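PROTEIN (hypothetical protein EF0366) (Enterococcus faecalis, PDB 1VPY) is of unknown function but belongs to the DUF72 family and folds as a TIM alpha/beta barrel that carries bound zinc ions in the crystal. Local coordinates at residues A92-M97 / L135-H140; A116-F121 / L202-G207; V132-L135 / H140-K143; N154-P159 / K163-F168. All coordinates share one frame; numbering follows the deposited sequence.

Overall arrangement
Following the chain from the N terminus, the first contact to open is interaction 1, at 92-97, which closes a 37-residue excursion through strand 114-120 to helix 129-141. Interaction 2 opens at 116-121, before interaction 1 has closed, and ends at 202-207, so the two cross; it bridges the barrel interior between the fourth and seventh strands. Inside its loop nest interaction 3, within helix 129-141, and interaction 4, between the loop after strand 147-150 and helix 162-171. Interactions 1 and 3 share L135 and H140, with centres about 7 Å apart. L135 also packs on F121 of interaction 2 and on W156 and F168 of interaction 4, linking the outer helices to the loops that follow strands 114-120 and 147-150.

Interaction 1: A92-M97 / L135-H140; sequences ASEEEM and LQKIRH. With ZN (zinc ion), chain D.
One salt bridge, E94 to K137, accounts for every approach within 4.5 Å between 92-97 and 135-140, an unusually sparse link: the nearest CA atoms, those of the same two residues, are 10.2 Å apart, and only 74 Å² is buried in all. The ammonium donates from K137 NZ to E94 OE1 at 2.9 Å, using the syn lone pair, on the side of the other oxygen. E94 OE2 is at 3.4 Å from K137 NZ, and the bond assigned is to OE1. Reach explains how so wide a gap is spanned: E94 runs straight beyond CG (chi2 -180°), while K137 turns at chi3 (-78°) to meet the carboxylate, the two side chains crossing at about a right angle. In the TIM barrel these are the outer helices that follow strands 72-76 and 114-120, and the bridge joins them at the protein surface. S93 sits at the N-cap position, right before helix 94-104; W87 and Y134 also touch the side chain of E94. One turn beyond K137, H140 binds a zinc ion through NE2 at 2.1 Å. E95 leans into the same region after a bend at chi2 (-65°), yet its OE2 remains 4.2 Å from the zinc, too far for a direct metal bond, although its negative charge would probably favour a cation there.

Interaction 2: A116-F121 / L202-G207; sequences AFLVQF and LFRFHG
Strands 114-120 and 201-205, the fourth and seventh of the closed eight-stranded barrel, face each other across its interior, where L118 meets R204. The leucine methyl CD2 lies 3.5 Å from R204 CZ and sits above the centre of the guanidinium, so it covers a face and not the rim. Over the opposite face comes the CE1 edge of H206, offset toward the rim, so the imidazole does not stack on the planar group. R204 turns its end through a bend at chi3 (87°) and meets L118 coming from the opposite direction. At the edge of the guanidinium, in its plane, a water accepts from R204 NH1 at 2.8 Å. The same water donates weakly to Q120 OE1 at 3.1 Å, and the Q120 amide is tilted only 23° from the guanidinium. Two carboxylates pair with the arginine, E150 at NH1 and E46 at NH2, while Q120 OE1 also accepts from K76. E150 receives H206 as well, through NE2. Such a buried cluster of charged and polar side chains near the C-terminal strand ends occupies the place where TIM barrel enzymes carry their active sites, consistent with a functional pocket here.

Interaction 3: V132-L135 / H140-K143; sequences VAYL and HWFK. With ZN (zinc ion), chain D.
Y134 and W141 stand nearly perpendicular, their planes 84° apart, in an offset edge-to-face pair with the tryptophan edge directed at the tyrosine face. The centroids of the tyrosine ring and the six-membered indole ring are 5.7 Å apart, and the offset shows in which atoms meet. W141 presents its outer corner: CH2 lies 3.9 Å from Y134 CE1, while CZ3 is 3.6 Å from Y134 OH. The contact is thus shared between ring carbons and the phenol end. The hydroxyl oxygen itself lies at the edge of the indole, in its plane. Seven residues apart, the partners sit two turns from each other along one helix, 129-141. Their first torsions close the distance: Y134 places CG anti to its backbone nitrogen (chi1 -177°), whereas W141 places CG anti to the carbonyl carbon (chi1 -73°) and swings its ring system toward the tyrosine. W141 is the last residue of this helix, which joins strands 114-120 and 147-150 in a beta-alpha-beta unit of the barrel; F142 is the first residue to depart from helical backbone angles. Y134 OH is hydrogen-bonded to the backbone oxygen of I81. The indole also touches E94, E95 and I98 of helix 94-104. Edge-to-face pairing probably adds a modest electrostatic attraction to dispersion, though the offset, with CZ3 near the hydroxyl, makes it only partial; the bond to I81 satisfies the buried hydroxyl.

Interaction 4: N154-P159 / K163-F168; sequences NSWYQP and KQMLQF
Y157 N bonds to N154 O at 2.9 Å, closing a tight turn in the loop after strand 147-150, and this turn sets W156 and Y157 against M165 of helix 162-171. M165, a selenomethionine in this crystal, is the shared partner. Its CG lies 3.9 Å from W156 CE3, with the two side chains at about a right angle. Its terminal CE reaches the neighbouring tyrosine, 3.9 Å from Y157 CE1 and 4.3 Å from the ring centroid. That methyl stands over the tyrosine face, 26° off the ring normal, which meets the geometry of a CH-pi contact. Bends at chi2 (-79°) and chi3 (-72°) curl the M165 chain back so that CE and CG both lie beside the W156 carbonyl oxygen, while CE still reaches Y157. M165 and Y157 both also touch L176 of strand 175-180, so the loop and the outer helix pack together over the barrel wall. The W156 ring touches V132 as well. W156 meets M165 through CE3, while its NE1 is satisfied by F125 O; the contact probably rests mainly on dispersion, with the selenium-bound methyl perhaps slightly polarised toward the tyrosine ring.

Interaction 1: A92-M97 / L135-H140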
# COMPACT_ATOMS: atom_id res chain seq x y z
N ALA A 92 -17.15 -8.77 17.65
CA ALA A 92 -18.22 -9.79 17.69
C ALA A 92 -18.60 -10.35 16.31
O ALA A 92 -19.00 -11.51 16.20
CB ALA A 92 -19.45 -9.23 18.40
N SER A 93 -18.49 -9.51 15.28
CA SER A 93 -18.73 -9.91 13.89
C SER A 93 -17.96 -9.01 12.94
O SER A 93 -17.44 -7.96 13.35
CB SER A 93 -20.23 -9.89 13.57
OG SER A 93 -20.77 -8.58 13.68
N GLU A 94 -17.89 -9.41 11.67
CA GLU A 94 -17.18 -8.65 10.64
C GLU A 94 -17.69 -7.22 10.53
O GLU A 94 -16.90 -6.29 10.34
CB GLU A 94 -17.29 -9.35 9.28
CG GLU A 94 -16.50 -10.65 9.15
CD GLU A 94 -16.63 -11.32 7.78
OE1 GLU A 94 -17.60 -11.02 7.03
OE2 GLU A 94 -15.77 -12.17 7.45
N GLU A 95 -19.00 -7.05 10.66
CA GLU A 95 -19.65 -5.73 10.57
C GLU A 95 -19.20 -4.77 11.66
O GLU A 95 -18.79 -3.65 11.37
CB GLU A 95 -21.18 -5.87 10.56
CG GLU A 95 -21.75 -6.67 9.39
CD GLU A 95 -21.52 -6.02 8.02
OE1 GLU A 95 -20.91 -4.93 7.93
OE2 GLU A 95 -21.97 -6.61 7.01
N GLU A 96 -19.28 -5.22 12.91
CA GLU A 96 -18.82 -4.45 14.07
C GLU A 96 -17.37 -3.99 13.88
O GLU A 96 -17.01 -2.87 14.26
CB GLU A 96 -18.95 -5.31 15.33
CG GLU A 96 -18.70 -4.58 16.65
CD GLU A 96 -19.12 -5.41 17.87
OE1 GLU A 96 -20.32 -5.73 17.99
OE2 GLU A 96 -18.24 -5.74 18.70
N MSE A 97 -16.56 -4.86 13.27
CA MSE A 97 -15.15 -4.58 13.01
C MSE A 97 -14.96 -3.49 11.95
O MSE A 97 -14.13 -2.59 12.11
CB MSE A 97 -14.43 -5.86 12.60
CG MSE A 97 -12.95 -5.65 12.28
SE MSE A 97 -12.02 -7.24 11.62
CE MSE A 97 -13.18 -7.69 10.03
N LEU A 135 -13.24 -10.29 -1.67
CA LEU A 135 -12.79 -9.01 -2.22
C LEU A 135 -13.98 -8.13 -2.60
O LEU A 135 -13.90 -6.90 -2.51
CB LEU A 135 -11.87 -9.22 -3.43
CG LEU A 135 -10.48 -9.82 -3.22
CD1 LEU A 135 -9.70 -9.86 -4.52
CD2 LEU A 135 -9.69 -9.07 -2.17
N GLN A 136 -15.08 -8.77 -3.00
CA GLN A 136 -16.32 -8.06 -3.26
C GLN A 136 -16.90 -7.51 -1.97
O GLN A 136 -17.41 -6.38 -1.96
CB GLN A 136 -17.31 -8.96 -4.00
CG GLN A 136 -16.87 -9.29 -5.42
CD GLN A 136 -17.81 -10.20 -6.16
OE1 GLN A 136 -18.42 -11.10 -5.58
NE2 GLN A 136 -17.94 -9.99 -7.46
N LYS A 137 -16.81 -8.28 -0.89
CA LYS A 137 -17.22 -7.81 0.44
C LYS A 137 -16.39 -6.60 0.89
O LYS A 137 -16.93 -5.67 1.50
CB LYS A 137 -17.14 -8.93 1.49
CG LYS A 137 -18.20 -10.03 1.34
CD LYS A 137 -18.43 -10.80 2.65
CE LYS A 137 -17.34 -11.83 2.93
NZ LYS A 137 -17.32 -12.23 4.37
N ILE A 138 -15.09 -6.61 0.58
CA ILE A 138 -14.21 -5.47 0.86
C ILE A 138 -14.72 -4.22 0.16
O ILE A 138 -14.82 -3.15 0.78
CB ILE A 138 -12.74 -5.74 0.41
CG1 ILE A 138 -12.10 -6.87 1.22
CG2 ILE A 138 -11.90 -4.46 0.49
CD1 ILE A 138 -11.76 -6.51 2.65
N ARG A 139 -15.04 -4.35 -1.12
CA ARG A 139 -15.53 -3.23 -1.92
C ARG A 139 -16.80 -2.63 -1.33
O ARG A 139 -16.91 -1.41 -1.19
CB ARG A 139 -15.75 -3.64 -3.39
CG ARG A 139 -16.38 -2.58 -4.30
CD ARG A 139 -15.43 -1.45 -4.64
NE ARG A 139 -15.19 -0.56 -3.51
CZ ARG A 139 -14.21 0.34 -3.45
NH1 ARG A 139 -13.36 0.48 -4.45
NH2 ARG A 139 -14.08 1.11 -2.38
N HIS A 140 -17.75 -3.50 -0.97
CA HIS A 140 -18.99 -3.08 -0.34
C HIS A 140 -18.75 -2.36 0.99
O HIS A 140 -19.27 -1.27 1.20
CB HIS A 140 -19.93 -4.27 -0.14
CG HIS A 140 -21.17 -3.93 0.62
ND1 HIS A 140 -22.11 -3.03 0.16
CD2 HIS A 140 -21.63 -4.36 1.82
CE1 HIS A 140 -23.09 -2.92 1.04
NE2 HIS A 140 -22.82 -3.72 2.06
ZN ZN D . -23.17 -3.83 4.10

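Interaction 2: A116-F121 / L202-G207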
# COMPACT_ATOMS: atom_id res chain seq x y z
N ALA A 116 -4.82 6.04 0.10
CA ALA A 116 -5.59 4.81 -0.03
C ALA A 116 -5.55 3.99 1.26
O ALA A 116 -4.60 4.13 2.04
CB ALA A 116 -5.08 3.98 -1.20
N PHE A 117 -6.57 3.17 1.48
CA PHE A 117 -6.45 2.10 2.47
C PHE A 117 -5.73 0.92 1.84
O PHE A 117 -6.14 0.45 0.77
CB PHE A 117 -7.82 1.65 2.99
CG PHE A 117 -8.49 2.65 3.87
CD1 PHE A 117 -7.92 3.01 5.09
CD2 PHE A 117 -9.68 3.25 3.49
CE1 PHE A 117 -8.54 3.95 5.91
CE2 PHE A 117 -10.30 4.19 4.30
CZ PHE A 117 -9.73 4.55 5.51
N LEU A 118 -4.66 0.45 2.47
CA LEU A 118 -3.94 -0.71 1.95
C LEU A 118 -4.47 -1.97 2.60
O LEU A 118 -4.38 -2.13 3.81
CB LEU A 118 -2.42 -0.59 2.12
CG LEU A 118 -1.59 -1.87 1.93
CD1 LEU A 118 -1.59 -2.40 0.49
CD2 LEU A 118 -0.18 -1.66 2.43
N VAL A 119 -5.06 -2.83 1.79
CA VAL A 119 -5.49 -4.15 2.25
C VAL A 119 -4.49 -5.14 1.67
O VAL A 119 -4.51 -5.42 0.47
CB VAL A 119 -6.94 -4.47 1.81
CG1 VAL A 119 -7.42 -5.77 2.43
CG2 VAL A 119 -7.89 -3.33 2.17
N GLN A 120 -3.61 -5.64 2.53
CA GLN A 120 -2.50 -6.48 2.12
C GLN A 120 -2.68 -7.92 2.61
O GLN A 120 -2.70 -8.16 3.82
CB GLN A 120 -1.20 -5.85 2.64
CG GLN A 120 0.08 -6.59 2.30
CD GLN A 120 0.44 -7.61 3.35
OE1 GLN A 120 0.65 -7.28 4.52
NE2 GLN A 120 0.50 -8.87 2.94
N PHE A 121 -2.82 -8.87 1.68
CA PHE A 121 -3.13 -10.27 2.02
C PHE A 121 -1.90 -11.16 2.12
O PHE A 121 -0.83 -10.84 1.63
CB PHE A 121 -4.11 -10.87 1.00
CG PHE A 121 -5.46 -10.23 1.03
CD1 PHE A 121 -6.43 -10.67 1.92
CD2 PHE A 121 -5.76 -9.18 0.18
CE1 PHE A 121 -7.69 -10.08 1.95
CE2 PHE A 121 -7.01 -8.58 0.20
CZ PHE A 121 -7.98 -9.04 1.09
N LEU A 202 -0.33 2.44 -6.69
CA LEU A 202 0.58 2.31 -5.57
C LEU A 202 1.62 1.23 -5.84
O LEU A 202 1.28 0.08 -6.17
CB LEU A 202 -0.18 2.03 -4.26
CG LEU A 202 0.64 1.92 -2.96
CD1 LEU A 202 1.31 3.24 -2.60
CD2 LEU A 202 -0.22 1.43 -1.83
N PHE A 203 2.88 1.64 -5.70
CA PHE A 203 4.04 0.75 -5.70
C PHE A 203 4.44 0.49 -4.27
O PHE A 203 4.37 1.39 -3.43
CB PHE A 203 5.23 1.44 -6.36
CG PHE A 203 5.19 1.43 -7.86
CD1 PHE A 203 5.71 0.35 -8.57
CD2 PHE A 203 4.65 2.50 -8.56
CE1 PHE A 203 5.68 0.33 -9.96
CE2 PHE A 203 4.63 2.50 -9.94
CZ PHE A 203 5.15 1.42 -10.65
N ARG A 204 4.89 -0.73 -3.99
CA ARG A 204 5.54 -1.02 -2.71
C ARG A 204 6.77 -1.87 -2.95
O ARG A 204 6.68 -2.97 -3.53
CB ARG A 204 4.59 -1.72 -1.74
CG ARG A 204 3.44 -0.84 -1.22
CD ARG A 204 2.60 -1.59 -0.20
NE ARG A 204 3.14 -1.46 1.15
CZ ARG A 204 3.17 -2.44 2.05
NH1 ARG A 204 2.72 -3.66 1.76
NH2 ARG A 204 3.68 -2.19 3.24
N PHE A 205 7.92 -1.36 -2.51
CA PHE A 205 9.17 -2.06 -2.68
C PHE A 205 9.58 -2.65 -1.35
O PHE A 205 9.83 -1.93 -0.38
CB PHE A 205 10.25 -1.13 -3.22
CG PHE A 205 9.86 -0.36 -4.45
CD1 PHE A 205 9.16 -0.98 -5.49
CD2 PHE A 205 10.20 0.98 -4.59
CE1 PHE A 205 8.80 -0.27 -6.63
CE2 PHE A 205 9.85 1.70 -5.73
CZ PHE A 205 9.14 1.08 -6.75
N HIS A 206 9.63 -3.98 -1.31
CA HIS A 206 9.91 -4.72 -0.09
C HIS A 206 11.38 -5.14 0.01
O HIS A 206 11.79 -5.69 1.03
CB HIS A 206 9.02 -5.96 -0.01
CG HIS A 206 7.56 -5.65 0.08
ND1 HIS A 206 6.99 -5.09 1.20
CD2 HIS A 206 6.56 -5.81 -0.82
CE1 HIS A 206 5.69 -4.93 1.00
NE2 HIS A 206 5.41 -5.36 -0.22
N GLY A 207 12.15 -4.88 -1.04
CA GLY A 207 13.51 -5.40 -1.14
C GLY A 207 13.51 -6.83 -1.63
O GLY A 207 12.46 -7.46 -1.76
O HOH W 1 3.14 -5.52 3.81

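Interaction 3: V132-L135 / H140-K143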
# COMPACT_ATOMS: atom_id res chain seq x y z
N VAL A 132 -12.40 -14.36 -3.71
CA VAL A 132 -12.78 -13.39 -4.73
C VAL A 132 -14.06 -12.72 -4.22
O VAL A 132 -14.17 -11.49 -4.19
CB VAL A 132 -13.00 -14.05 -6.13
CG1 VAL A 132 -13.83 -13.16 -7.05
CG2 VAL A 132 -11.67 -14.39 -6.79
N ALA A 133 -15.01 -13.56 -3.78
CA ALA A 133 -16.25 -13.11 -3.15
C ALA A 133 -16.01 -12.37 -1.82
O ALA A 133 -16.91 -11.68 -1.33
CB ALA A 133 -17.21 -14.28 -2.94
N TYR A 134 -14.82 -12.53 -1.25
CA TYR A 134 -14.42 -11.73 -0.09
C TYR A 134 -13.91 -10.36 -0.52
O TYR A 134 -14.12 -9.38 0.19
CB TYR A 134 -13.35 -12.44 0.75
CG TYR A 134 -12.96 -11.68 2.00
CD1 TYR A 134 -13.73 -11.76 3.16
CD2 TYR A 134 -11.84 -10.85 2.01
CE1 TYR A 134 -13.39 -11.05 4.30
CE2 TYR A 134 -11.49 -10.13 3.16
CZ TYR A 134 -12.27 -10.24 4.29
OH TYR A 134 -11.95 -9.55 5.42
N LEU A 135 -13.24 -10.29 -1.67
CA LEU A 135 -12.79 -9.01 -2.22
C LEU A 135 -13.98 -8.13 -2.60
O LEU A 135 -13.90 -6.90 -2.51
CB LEU A 135 -11.87 -9.22 -3.43
CG LEU A 135 -10.48 -9.82 -3.22
CD1 LEU A 135 -9.70 -9.86 -4.52
CD2 LEU A 135 -9.69 -9.07 -2.17
N HIS A 140 -17.75 -3.50 -0.97
CA HIS A 140 -18.99 -3.08 -0.34
C HIS A 140 -18.75 -2.36 0.99
O HIS A 140 -19.27 -1.27 1.20
CB HIS A 140 -19.93 -4.27 -0.14
CG HIS A 140 -21.17 -3.93 0.62
ND1 HIS A 140 -22.11 -3.03 0.16
CD2 HIS A 140 -21.63 -4.36 1.82
CE1 HIS A 140 -23.09 -2.92 1.04
NE2 HIS A 140 -22.82 -3.72 2.06
N TRP A 141 -17.95 -2.98 1.87
CA TRP A 141 -17.60 -2.39 3.16
C TRP A 141 -16.97 -1.01 3.03
O TRP A 141 -17.14 -0.17 3.91
CB TRP A 141 -16.62 -3.28 3.93
CG TRP A 141 -17.20 -4.52 4.50
CD1 TRP A 141 -18.50 -4.74 4.83
CD2 TRP A 141 -16.49 -5.71 4.85
NE1 TRP A 141 -18.65 -6.01 5.35
CE2 TRP A 141 -17.43 -6.62 5.38
CE3 TRP A 141 -15.14 -6.10 4.77
CZ2 TRP A 141 -17.07 -7.90 5.82
CZ3 TRP A 141 -14.78 -7.36 5.21
CH2 TRP A 141 -15.75 -8.25 5.72
N PHE A 142 -16.24 -0.79 1.95
CA PHE A 142 -15.52 0.46 1.77
C PHE A 142 -16.16 1.41 0.76
O PHE A 142 -15.47 2.19 0.11
CB PHE A 142 -14.06 0.19 1.45
CG PHE A 142 -13.26 -0.24 2.64
CD1 PHE A 142 -12.69 0.70 3.50
CD2 PHE A 142 -13.08 -1.60 2.92
CE1 PHE A 142 -11.95 0.30 4.61
CE2 PHE A 142 -12.34 -2.00 4.03
CZ PHE A 142 -11.78 -1.05 4.88
N LYS A 143 -17.49 1.34 0.65
CA LYS A 143 -18.29 2.29 -0.13
C LYS A 143 -17.54 2.81 -1.35
O LYS A 143 -17.20 2.03 -2.24
CB LYS A 143 -18.76 3.45 0.77
ZN ZN D . -23.17 -3.83 4.10

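Interaction 4: N154-P159 / K163-F168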
# COMPACT_ATOMS: atom_id res chain seq x y z
N ASN A 154 1.06 -16.02 -6.15
CA ASN A 154 1.25 -15.93 -7.60
C ASN A 154 0.13 -16.53 -8.47
O ASN A 154 0.14 -16.35 -9.68
CB ASN A 154 2.60 -16.52 -8.02
CG ASN A 154 2.53 -18.02 -8.23
OD1 ASN A 154 2.58 -18.49 -9.36
ND2 ASN A 154 2.40 -18.76 -7.14
N SER A 155 -0.81 -17.25 -7.85
CA SER A 155 -1.91 -17.87 -8.62
C SER A 155 -2.82 -16.81 -9.23
O SER A 155 -3.37 -17.02 -10.32
CB SER A 155 -2.71 -18.88 -7.78
OG SER A 155 -3.53 -18.23 -6.82
N TRP A 156 -2.97 -15.69 -8.53
CA TRP A 156 -3.63 -14.49 -9.06
C TRP A 156 -2.97 -13.99 -10.35
O TRP A 156 -3.61 -13.33 -11.16
CB TRP A 156 -3.55 -13.34 -8.04
CG TRP A 156 -4.27 -13.58 -6.74
CD1 TRP A 156 -3.70 -13.83 -5.53
CD2 TRP A 156 -5.69 -13.55 -6.52
NE1 TRP A 156 -4.68 -13.97 -4.57
CE2 TRP A 156 -5.90 -13.81 -5.15
CE3 TRP A 156 -6.80 -13.34 -7.35
CZ2 TRP A 156 -7.18 -13.86 -4.59
CZ3 TRP A 156 -8.07 -13.40 -6.79
CH2 TRP A 156 -8.25 -13.65 -5.43
N TYR A 157 -1.68 -14.30 -10.51
CA TYR A 157 -0.88 -13.80 -11.62
C TYR A 157 -0.61 -14.82 -12.72
O TYR A 157 -0.03 -14.47 -13.76
CB TYR A 157 0.44 -13.25 -11.09
CG TYR A 157 0.29 -12.01 -10.24
CD1 TYR A 157 0.30 -10.74 -10.82
CD2 TYR A 157 0.14 -12.10 -8.86
CE1 TYR A 157 0.16 -9.59 -10.04
CE2 TYR A 157 0.00 -10.96 -8.07
CZ TYR A 157 0.02 -9.71 -8.67
OH TYR A 157 -0.11 -8.58 -7.89
N GLN A 158 -1.03 -16.07 -12.50
CA GLN A 158 -0.84 -17.15 -13.47
C GLN A 158 -1.43 -16.78 -14.83
O GLN A 158 -2.53 -16.22 -14.90
CB GLN A 158 -1.45 -18.46 -12.96
CG GLN A 158 -0.53 -19.27 -12.06
N PRO A 159 -0.69 -17.08 -15.92
CA PRO A 159 -1.08 -16.78 -17.30
C PRO A 159 -2.60 -16.85 -17.55
O PRO A 159 -3.18 -15.91 -18.10
CB PRO A 159 -0.36 -17.86 -18.10
CG PRO A 159 0.89 -18.14 -17.32
CD PRO A 159 0.63 -17.75 -15.88
N LYS A 163 -5.82 -12.05 -16.64
CA LYS A 163 -6.53 -10.96 -17.30
C LYS A 163 -7.88 -10.65 -16.68
O LYS A 163 -8.25 -9.48 -16.60
CB LYS A 163 -6.62 -11.22 -18.81
CG LYS A 163 -5.29 -11.05 -19.51
CD LYS A 163 -5.34 -11.41 -20.98
CE LYS A 163 -3.98 -11.15 -21.63
NZ LYS A 163 -4.02 -11.32 -23.11
N GLN A 164 -8.61 -11.67 -16.24
CA GLN A 164 -9.88 -11.47 -15.51
C GLN A 164 -9.58 -10.86 -14.16
O GLN A 164 -10.36 -10.06 -13.65
CB GLN A 164 -10.64 -12.78 -15.29
CG GLN A 164 -11.01 -13.55 -16.54
CD GLN A 164 -9.96 -14.58 -16.90
OE1 GLN A 164 -8.79 -14.25 -17.12
NE2 GLN A 164 -10.38 -15.84 -16.95
N MSE A 165 -8.45 -11.27 -13.60
CA MSE A 165 -7.97 -10.76 -12.33
C MSE A 165 -7.83 -9.24 -12.41
O MSE A 165 -8.43 -8.52 -11.61
CB MSE A 165 -6.64 -11.44 -11.98
CG MSE A 165 -6.16 -11.22 -10.56
SE MSE A 165 -5.31 -9.45 -10.26
CE MSE A 165 -3.59 -9.72 -11.23
N LEU A 166 -7.08 -8.76 -13.40
CA LEU A 166 -6.90 -7.32 -13.62
C LEU A 166 -8.23 -6.65 -13.92
O LEU A 166 -8.49 -5.54 -13.44
CB LEU A 166 -5.92 -7.05 -14.76
CG LEU A 166 -4.43 -7.40 -14.59
CD1 LEU A 166 -3.71 -7.24 -15.93
CD2 LEU A 166 -3.77 -6.54 -13.52
N GLN A 167 -9.07 -7.32 -14.70
CA GLN A 167 -10.41 -6.84 -15.04
C GLN A 167 -11.30 -6.72 -13.80
O GLN A 167 -12.04 -5.74 -13.65
CB GLN A 167 -11.07 -7.74 -16.09
CG GLN A 167 -12.33 -7.16 -16.76
CD GLN A 167 -12.09 -5.83 -17.47
OE1 GLN A 167 -10.97 -5.49 -17.86
NE2 GLN A 167 -13.17 -5.06 -17.66
N PHE A 168 -11.22 -7.71 -12.91
CA PHE A 168 -11.93 -7.68 -11.64
C PHE A 168 -11.49 -6.51 -10.78
O PHE A 168 -12.31 -5.88 -10.11
CB PHE A 168 -11.74 -9.01 -10.89
CG PHE A 168 -12.34 -9.02 -9.51
CD1 PHE A 168 -13.68 -9.35 -9.32
CD2 PHE A 168 -11.56 -8.70 -8.40
CE1 PHE A 168 -14.24 -9.36 -8.05
CE2 PHE A 168 -12.11 -8.71 -7.12
CZ PHE A 168 -13.45 -9.05 -6.95